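Local coordinates for protein transcriptional regulator (TetR/AcrR family) (Bacillus halodurans, PDB 5GP9) that probably represses fatty acid degradation genes as a DNA-binding TetR-family regulator, its effector domain holding a bound palmitic acid, at residues Met155-Val164 / Leu176-Leu187. Residues are numbered along the deposited sequence; the frame is centred on the assembly and turned at random.
Sequences MIFGTLDEVV and LTALVKPVHQLL
Ile156 faces Leu187, and Leu160 faces Val183, across two helices that run roughly antiparallel, 152° between their directions; the 3-10 turn 176-179 before the second helix continues the contact to Val164. The axes of 155-164 and 180-187 stay 11.2 Å apart at their closest, and CA atoms approach to 7.0 Å at Ile156 and Leu187. No hydrogen bond crosses; apolar side chains and the carbons of Thr159 make the contact. Leu187 buries the largest area of any residue here: its CD2 sits 4.0 Å from Thr159 CB and also meets Met155 CE, the leucine sliding past both side chains in the opposite sense, while its CD1 faces Ile156 CG2. CG2 and OG1 of Thr159 lie beside the same CD2, and OG1, beside the backbone N (chi1 -65°), donates to Met155 O at 2.8 Å. That carbonyl also accepts from Thr159 N, the two donors arriving from opposite faces of its plane. One turn on from Ile156 and Leu187, Leu160 CD2 presses on Val183 CG1 at 3.5 Å, the closest approach between the segments. Val163 CG1, anti to its backbone N, faces the pair of methyls Leu179 CD1 (3.7 Å) and Leu176 CD1 (4.0 Å). Leu176 forks, its CD2 meeting Val164 CG2 nearly at right angles. Within the TetR-type C-terminal domain, Val163 and Val164 also touch Phe91 of helix 79-95, and Ile156 and Leu160 pack on helix 113-139. Phe157 and Asp161 touch the palmitic acid. Helices 149-169 and 180-189 of this chain also face the dimer interface, where Met155 and Thr159 meet Thr159 and Met155 of the second subunit, and Val163 its Gln154.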
ATOM      1  N   MET A 155       8.456   5.665  -3.968  1.00 24.46           N
ATOM      2  CA  MET A 155       7.589   6.874  -3.854  1.00 19.49           C
ATOM      3  C   MET A 155       6.562   6.898  -4.998  1.00 19.40           C
ATOM      4  O   MET A 155       5.397   7.184  -4.781  1.00 20.27           O
ATOM      5  CB  MET A 155       8.471   8.130  -3.885  1.00 20.66           C
ATOM      6  CG  MET A 155       7.606   9.393  -3.745  1.00 24.45           C
ATOM      7  SD  MET A 155       8.382  11.027  -3.815  1.00 35.77           S
ATOM      8  CE  MET A 155       8.763  10.775  -5.442  1.00 21.81           C
ATOM      9  N   ILE A 156       6.951   6.667  -6.236  1.00 20.63           N
ATOM     10  CA  ILE A 156       5.997   6.718  -7.319  1.00 21.00           C
ATOM     11  C   ILE A 156       4.904   5.630  -7.157  1.00 20.05           C
ATOM     12  O   ILE A 156       3.680   5.855  -7.255  1.00 20.72           O
ATOM     13  CB  ILE A 156       6.710   6.569  -8.680  1.00 19.77           C
ATOM     14  CG1 ILE A 156       7.582   7.812  -8.989  1.00 23.40           C
ATOM     15  CG2 ILE A 156       5.671   6.406  -9.803  1.00 20.33           C
ATOM     16  CD1 ILE A 156       8.499   7.592 -10.133  1.00 22.14           C
ATOM     17  N   PHE A 157       5.347   4.380  -7.000  1.00 19.64           N
ATOM     18  CA  PHE A 157       4.439   3.292  -6.883  1.00 20.23           C
ATOM     19  C   PHE A 157       3.622   3.447  -5.670  1.00 19.99           C
ATOM     20  O   PHE A 157       2.373   3.229  -5.717  1.00 19.64           O
ATOM     21  CB  PHE A 157       5.130   1.935  -6.870  1.00 20.67           C
ATOM     22  CG  PHE A 157       4.146   0.838  -6.734  1.00 21.26           C
ATOM     23  CD1 PHE A 157       3.327   0.474  -7.830  1.00 23.78           C
ATOM     24  CD2 PHE A 157       3.887   0.271  -5.482  1.00 24.23           C
ATOM     25  CE1 PHE A 157       2.297  -0.450  -7.632  1.00 23.32           C
ATOM     26  CE2 PHE A 157       2.903  -0.656  -5.301  1.00 24.80           C
ATOM     27  CZ  PHE A 157       2.102  -1.008  -6.365  1.00 24.36           C
ATOM     28  N   GLY A 158       4.273   3.787  -4.509  1.00 19.62           N
ATOM     29  CA  GLY A 158       3.503   3.823  -3.301  1.00 18.02           C
ATOM     30  C   GLY A 158       2.421   4.900  -3.363  1.00 19.21           C
ATOM     31  O   GLY A 158       1.329   4.751  -2.846  1.00 19.36           O
ATOM     32  N   THR A 159       2.789   5.994  -4.002  1.00 18.17           N
ATOM     33  CA  THR A 159       1.838   7.104  -4.196  1.00 18.49           C
ATOM     34  C   THR A 159       0.677   6.724  -5.091  1.00 18.03           C
ATOM     35  O   THR A 159      -0.521   6.948  -4.725  1.00 19.40           O
ATOM     36  CB  THR A 159       2.556   8.410  -4.677  1.00 16.71           C
ATOM     37  OG1 THR A 159       3.423   8.852  -3.657  1.00 19.26           O
ATOM     38  CG2 THR A 159       1.525   9.497  -4.834  1.00 18.02           C
ATOM     39  N   LEU A 160       0.969   6.241  -6.264  1.00 18.59           N
ATOM     40  CA  LEU A 160      -0.116   5.858  -7.223  1.00 20.39           C
ATOM     41  C   LEU A 160      -1.044   4.804  -6.646  1.00 21.95           C
ATOM     42  O   LEU A 160      -2.247   4.895  -6.661  1.00 19.47           O
ATOM     43  CB  LEU A 160       0.490   5.370  -8.488  1.00 19.43           C
ATOM     44  CG  LEU A 160       1.323   6.307  -9.334  1.00 23.39           C
ATOM     45  CD1 LEU A 160       1.855   5.674 -10.619  1.00 25.60           C
ATOM     46  CD2 LEU A 160       0.580   7.583  -9.663  1.00 28.41           C
ATOM     47  N   ASP A 161      -0.458   3.847  -5.936  1.00 19.40           N
ATOM     48  CA  ASP A 161      -1.232   2.795  -5.336  1.00 21.00           C
ATOM     49  C   ASP A 161      -2.129   3.282  -4.257  1.00 19.02           C
ATOM     50  O   ASP A 161      -3.290   2.815  -4.109  1.00 19.67           O
ATOM     51  CB  ASP A 161      -0.271   1.688  -4.791  1.00 19.71           C
ATOM     52  CG  ASP A 161      -0.951   0.344  -4.618  1.00 23.40           C
ATOM     53  OD1 ASP A 161      -1.708  -0.183  -5.451  1.00 21.18           O
ATOM     54  OD2 ASP A 161      -0.808  -0.182  -3.492  1.00 25.31           O
ATOM     55  N   GLU A 162      -1.660   4.184  -3.418  1.00 18.56           N
ATOM     56  CA  GLU A 162      -2.414   4.767  -2.372  1.00 19.54           C
ATOM     57  C   GLU A 162      -3.576   5.618  -2.895  1.00 20.62           C
ATOM     58  O   GLU A 162      -4.676   5.528  -2.376  1.00 19.80           O
ATOM     59  CB  GLU A 162      -1.544   5.549  -1.427  1.00 18.49           C
ATOM     60  CG  GLU A 162      -2.209   6.181  -0.223  1.00 19.70           C
ATOM     61  CD  GLU A 162      -2.614   5.161   0.867  1.00 25.50           C
ATOM     62  OE1 GLU A 162      -2.137   4.027   0.813  1.00 24.92           O
ATOM     63  OE2 GLU A 162      -3.402   5.526   1.714  1.00 25.85           O
ATOM     64  N   VAL A 163      -3.315   6.405  -3.940  1.00 19.74           N
ATOM     65  CA  VAL A 163      -4.390   7.217  -4.563  1.00 20.25           C
ATOM     66  C   VAL A 163      -5.487   6.258  -5.083  1.00 21.44           C
ATOM     67  O   VAL A 163      -6.655   6.415  -4.770  1.00 21.46           O
ATOM     68  CB  VAL A 163      -3.812   8.104  -5.653  1.00 19.74           C
ATOM     69  CG1 VAL A 163      -4.979   8.744  -6.488  1.00 21.77           C
ATOM     70  CG2 VAL A 163      -2.881   9.107  -5.052  1.00 20.68           C
ATOM     71  N   VAL A 164      -5.122   5.200  -5.805  1.00 18.63           N
ATOM     72  CA  VAL A 164      -6.105   4.233  -6.375  1.00 20.44           C
ATOM     73  C   VAL A 164      -6.884   3.541  -5.240  1.00 20.90           C
ATOM     74  O   VAL A 164      -8.120   3.401  -5.326  1.00 21.30           O
ATOM     75  CB  VAL A 164      -5.453   3.149  -7.305  1.00 21.57           C
ATOM     76  CG1 VAL A 164      -6.538   2.180  -7.791  1.00 24.06           C
ATOM     77  CG2 VAL A 164      -4.716   3.832  -8.471  1.00 23.58           C
ATOM     78  N   LEU A 176     -11.207   8.811 -11.316  1.00 37.26           N
ATOM     79  CA  LEU A 176      -9.806   8.690 -10.938  1.00 33.81           C
ATOM     80  C   LEU A 176      -8.871   9.388 -11.920  1.00 33.74           C
ATOM     81  O   LEU A 176      -7.824   9.919 -11.542  1.00 31.68           O
ATOM     82  CB  LEU A 176      -9.464   7.213 -10.873  1.00 27.38           C
ATOM     83  CG  LEU A 176      -8.028   6.911 -10.498  1.00 26.52           C
ATOM     84  CD1 LEU A 176      -7.741   7.326  -9.085  1.00 28.64           C
ATOM     85  CD2 LEU A 176      -7.814   5.441 -10.736  1.00 26.97           C
ATOM     86  N   THR A 177      -9.222   9.416 -13.216  1.00 35.57           N
ATOM     87  CA  THR A 177      -8.337  10.040 -14.187  1.00 37.16           C
ATOM     88  C   THR A 177      -8.320  11.589 -14.112  1.00 35.36           C
ATOM     89  O   THR A 177      -7.421  12.200 -14.614  1.00 40.31           O
ATOM     90  CB  THR A 177      -8.597   9.504 -15.607  1.00 37.38           C
ATOM     91  OG1 THR A 177      -9.863   9.970 -16.021  1.00 35.58           O
ATOM     92  CG2 THR A 177      -8.604   7.934 -15.581  1.00 37.94           C
ATOM     93  N   ALA A 178      -9.187  12.217 -13.348  1.00 35.58           N
ATOM     94  CA  ALA A 178      -9.029  13.656 -13.018  1.00 33.10           C
ATOM     95  C   ALA A 178      -7.824  13.998 -12.098  1.00 36.13           C
ATOM     96  O   ALA A 178      -7.475  15.161 -11.885  1.00 35.28           O
ATOM     97  CB  ALA A 178     -10.300  14.168 -12.378  1.00 37.55           C
ATOM     98  N   LEU A 179      -7.216  12.961 -11.503  1.00 26.44           N
ATOM     99  CA  LEU A 179      -6.046  13.159 -10.607  1.00 25.80           C
ATOM    100  C   LEU A 179      -4.684  12.961 -11.305  1.00 27.20           C
ATOM    101  O   LEU A 179      -3.635  13.210 -10.739  1.00 25.58           O
ATOM    102  CB  LEU A 179      -6.184  12.183  -9.453  1.00 24.09           C
ATOM    103  CG  LEU A 179      -7.426  12.374  -8.647  1.00 26.70           C
ATOM    104  CD1 LEU A 179      -7.395  11.319  -7.543  1.00 26.53           C
ATOM    105  CD2 LEU A 179      -7.478  13.772  -8.039  1.00 26.45           C
ATOM    106  N   VAL A 180      -4.716  12.573 -12.575  1.00 26.02           N
ATOM    107  CA  VAL A 180      -3.514  12.334 -13.346  1.00 27.06           C
ATOM    108  C   VAL A 180      -2.596  13.517 -13.302  1.00 27.25           C
ATOM    109  O   VAL A 180      -1.437  13.383 -12.929  1.00 24.76           O
ATOM    110  CB  VAL A 180      -3.819  11.882 -14.812  1.00 26.42           C
ATOM    111  CG1 VAL A 180      -2.565  11.833 -15.687  1.00 30.30           C
ATOM    112  CG2 VAL A 180      -4.402  10.471 -14.869  1.00 30.82           C
ATOM    113  N   LYS A 181      -3.086  14.704 -13.694  1.00 26.65           N
ATOM    114  CA  LYS A 181      -2.190  15.850 -13.737  1.00 26.87           C
ATOM    115  C   LYS A 181      -1.687  16.217 -12.377  1.00 29.14           C
ATOM    116  O   LYS A 181      -0.480  16.377 -12.237  1.00 28.39           O
ATOM    117  CB  LYS A 181      -2.800  17.010 -14.512  1.00 29.80           C
ATOM    118  CG  LYS A 181      -2.031  18.301 -14.465  1.00 37.88           C
ATOM    119  CD  LYS A 181      -2.921  19.422 -15.005  1.00 43.88           C
ATOM    120  CE  LYS A 181      -2.318  20.802 -14.895  1.00 48.88           C
ATOM    121  NZ  LYS A 181      -1.475  21.086 -16.073  1.00 53.46           N
ATOM    122  N   PRO A 182      -2.565  16.381 -11.367  1.00 26.94           N
ATOM    123  CA  PRO A 182      -2.031  16.755 -10.060  1.00 25.64           C
ATOM    124  C   PRO A 182      -1.067  15.733  -9.422  1.00 23.49           C
ATOM    125  O   PRO A 182      -0.110  16.157  -8.782  1.00 21.32           O
ATOM    126  CB  PRO A 182      -3.262  16.987  -9.198  1.00 28.73           C
ATOM    127  CG  PRO A 182      -4.412  16.596  -9.966  1.00 29.22           C
ATOM    128  CD  PRO A 182      -4.043  16.410 -11.388  1.00 28.54           C
ATOM    129  N   VAL A 183      -1.273  14.446  -9.673  1.00 25.46           N
ATOM    130  CA  VAL A 183      -0.332  13.423  -9.067  1.00 23.40           C
ATOM    131  C   VAL A 183       1.015  13.522  -9.741  1.00 25.49           C
ATOM    132  O   VAL A 183       2.014  13.563  -9.099  1.00 22.07           O
ATOM    133  CB  VAL A 183      -0.907  12.005  -9.162  1.00 22.78           C
ATOM    134  CG1 VAL A 183       0.153  10.981  -8.834  1.00 26.86           C
ATOM    135  CG2 VAL A 183      -2.126  11.846  -8.263  1.00 24.29           C
ATOM    136  N   HIS A 184       0.989  13.613 -11.073  1.00 22.86           N
ATOM    137  CA  HIS A 184       2.151  13.828 -11.860  1.00 25.55           C
ATOM    138  C   HIS A 184       2.992  15.019 -11.383  1.00 25.99           C
ATOM    139  O   HIS A 184       4.227  14.876 -11.207  1.00 22.07           O
ATOM    140  CB  HIS A 184       1.688  14.047 -13.342  1.00 27.82           C
ATOM    141  CG  HIS A 184       2.780  14.427 -14.260  1.00 33.49           C
ATOM    142  ND1 HIS A 184       3.762  13.549 -14.633  1.00 35.18           N
ATOM    143  CD2 HIS A 184       3.055  15.596 -14.875  1.00 33.10           C
ATOM    144  CE1 HIS A 184       4.606  14.160 -15.447  1.00 35.70           C
ATOM    145  NE2 HIS A 184       4.194  15.398 -15.605  1.00 38.16           N
ATOM    146  N   GLN A 185       2.312  16.190 -11.190  1.00 24.29           N
ATOM    147  CA  GLN A 185       3.002  17.344 -10.815  1.00 28.32           C
ATOM    148  C   GLN A 185       3.605  17.226  -9.430  1.00 25.36           C
ATOM    149  O   GLN A 185       4.703  17.687  -9.172  1.00 27.47           O
ATOM    150  CB  GLN A 185       2.057  18.538 -10.807  1.00 29.76           C
ATOM    151  CG  GLN A 185       1.250  18.788 -12.051  1.00 43.61           C
ATOM    152  CD  GLN A 185       1.938  19.559 -13.140  1.00 52.72           C
ATOM    153  OE1 GLN A 185       3.125  19.362 -13.466  1.00 54.44           O
ATOM    154  NE2 GLN A 185       1.143  20.412 -13.782  1.00 60.16           N
ATOM    155  N   LEU A 186       2.856  16.608  -8.544  1.00 21.44           N
ATOM    156  CA  LEU A 186       3.231  16.454  -7.175  1.00 26.00           C
ATOM    157  C   LEU A 186       4.463  15.551  -7.035  1.00 21.67           C
ATOM    158  O   LEU A 186       5.382  15.874  -6.256  1.00 22.35           O
ATOM    159  CB  LEU A 186       2.034  15.950  -6.343  1.00 27.02           C
ATOM    160  CG  LEU A 186       2.250  15.704  -4.850  1.00 27.16           C
ATOM    161  CD1 LEU A 186       2.633  16.939  -4.068  1.00 27.06           C
ATOM    162  CD2 LEU A 186       0.973  15.074  -4.234  1.00 31.92           C
ATOM    163  N   LEU A 187       4.527  14.465  -7.789  1.00 21.59           N
ATOM    164  CA  LEU A 187       5.679  13.661  -7.853  1.00 21.38           C
ATOM    165  C   LEU A 187       6.926  14.376  -8.370  1.00 24.54           C
ATOM    166  O   LEU A 187       8.022  14.214  -7.859  1.00 25.32           O
ATOM    167  CB  LEU A 187       5.454  12.386  -8.598  1.00 22.17           C
ATOM    168  CG  LEU A 187       4.428  11.367  -8.138  1.00 24.27           C
ATOM    169  CD1 LEU A 187       4.117  10.259  -9.143  1.00 25.37           C
ATOM    170  CD2 LEU A 187       4.913  10.745  -6.836  1.00 26.61           C
TER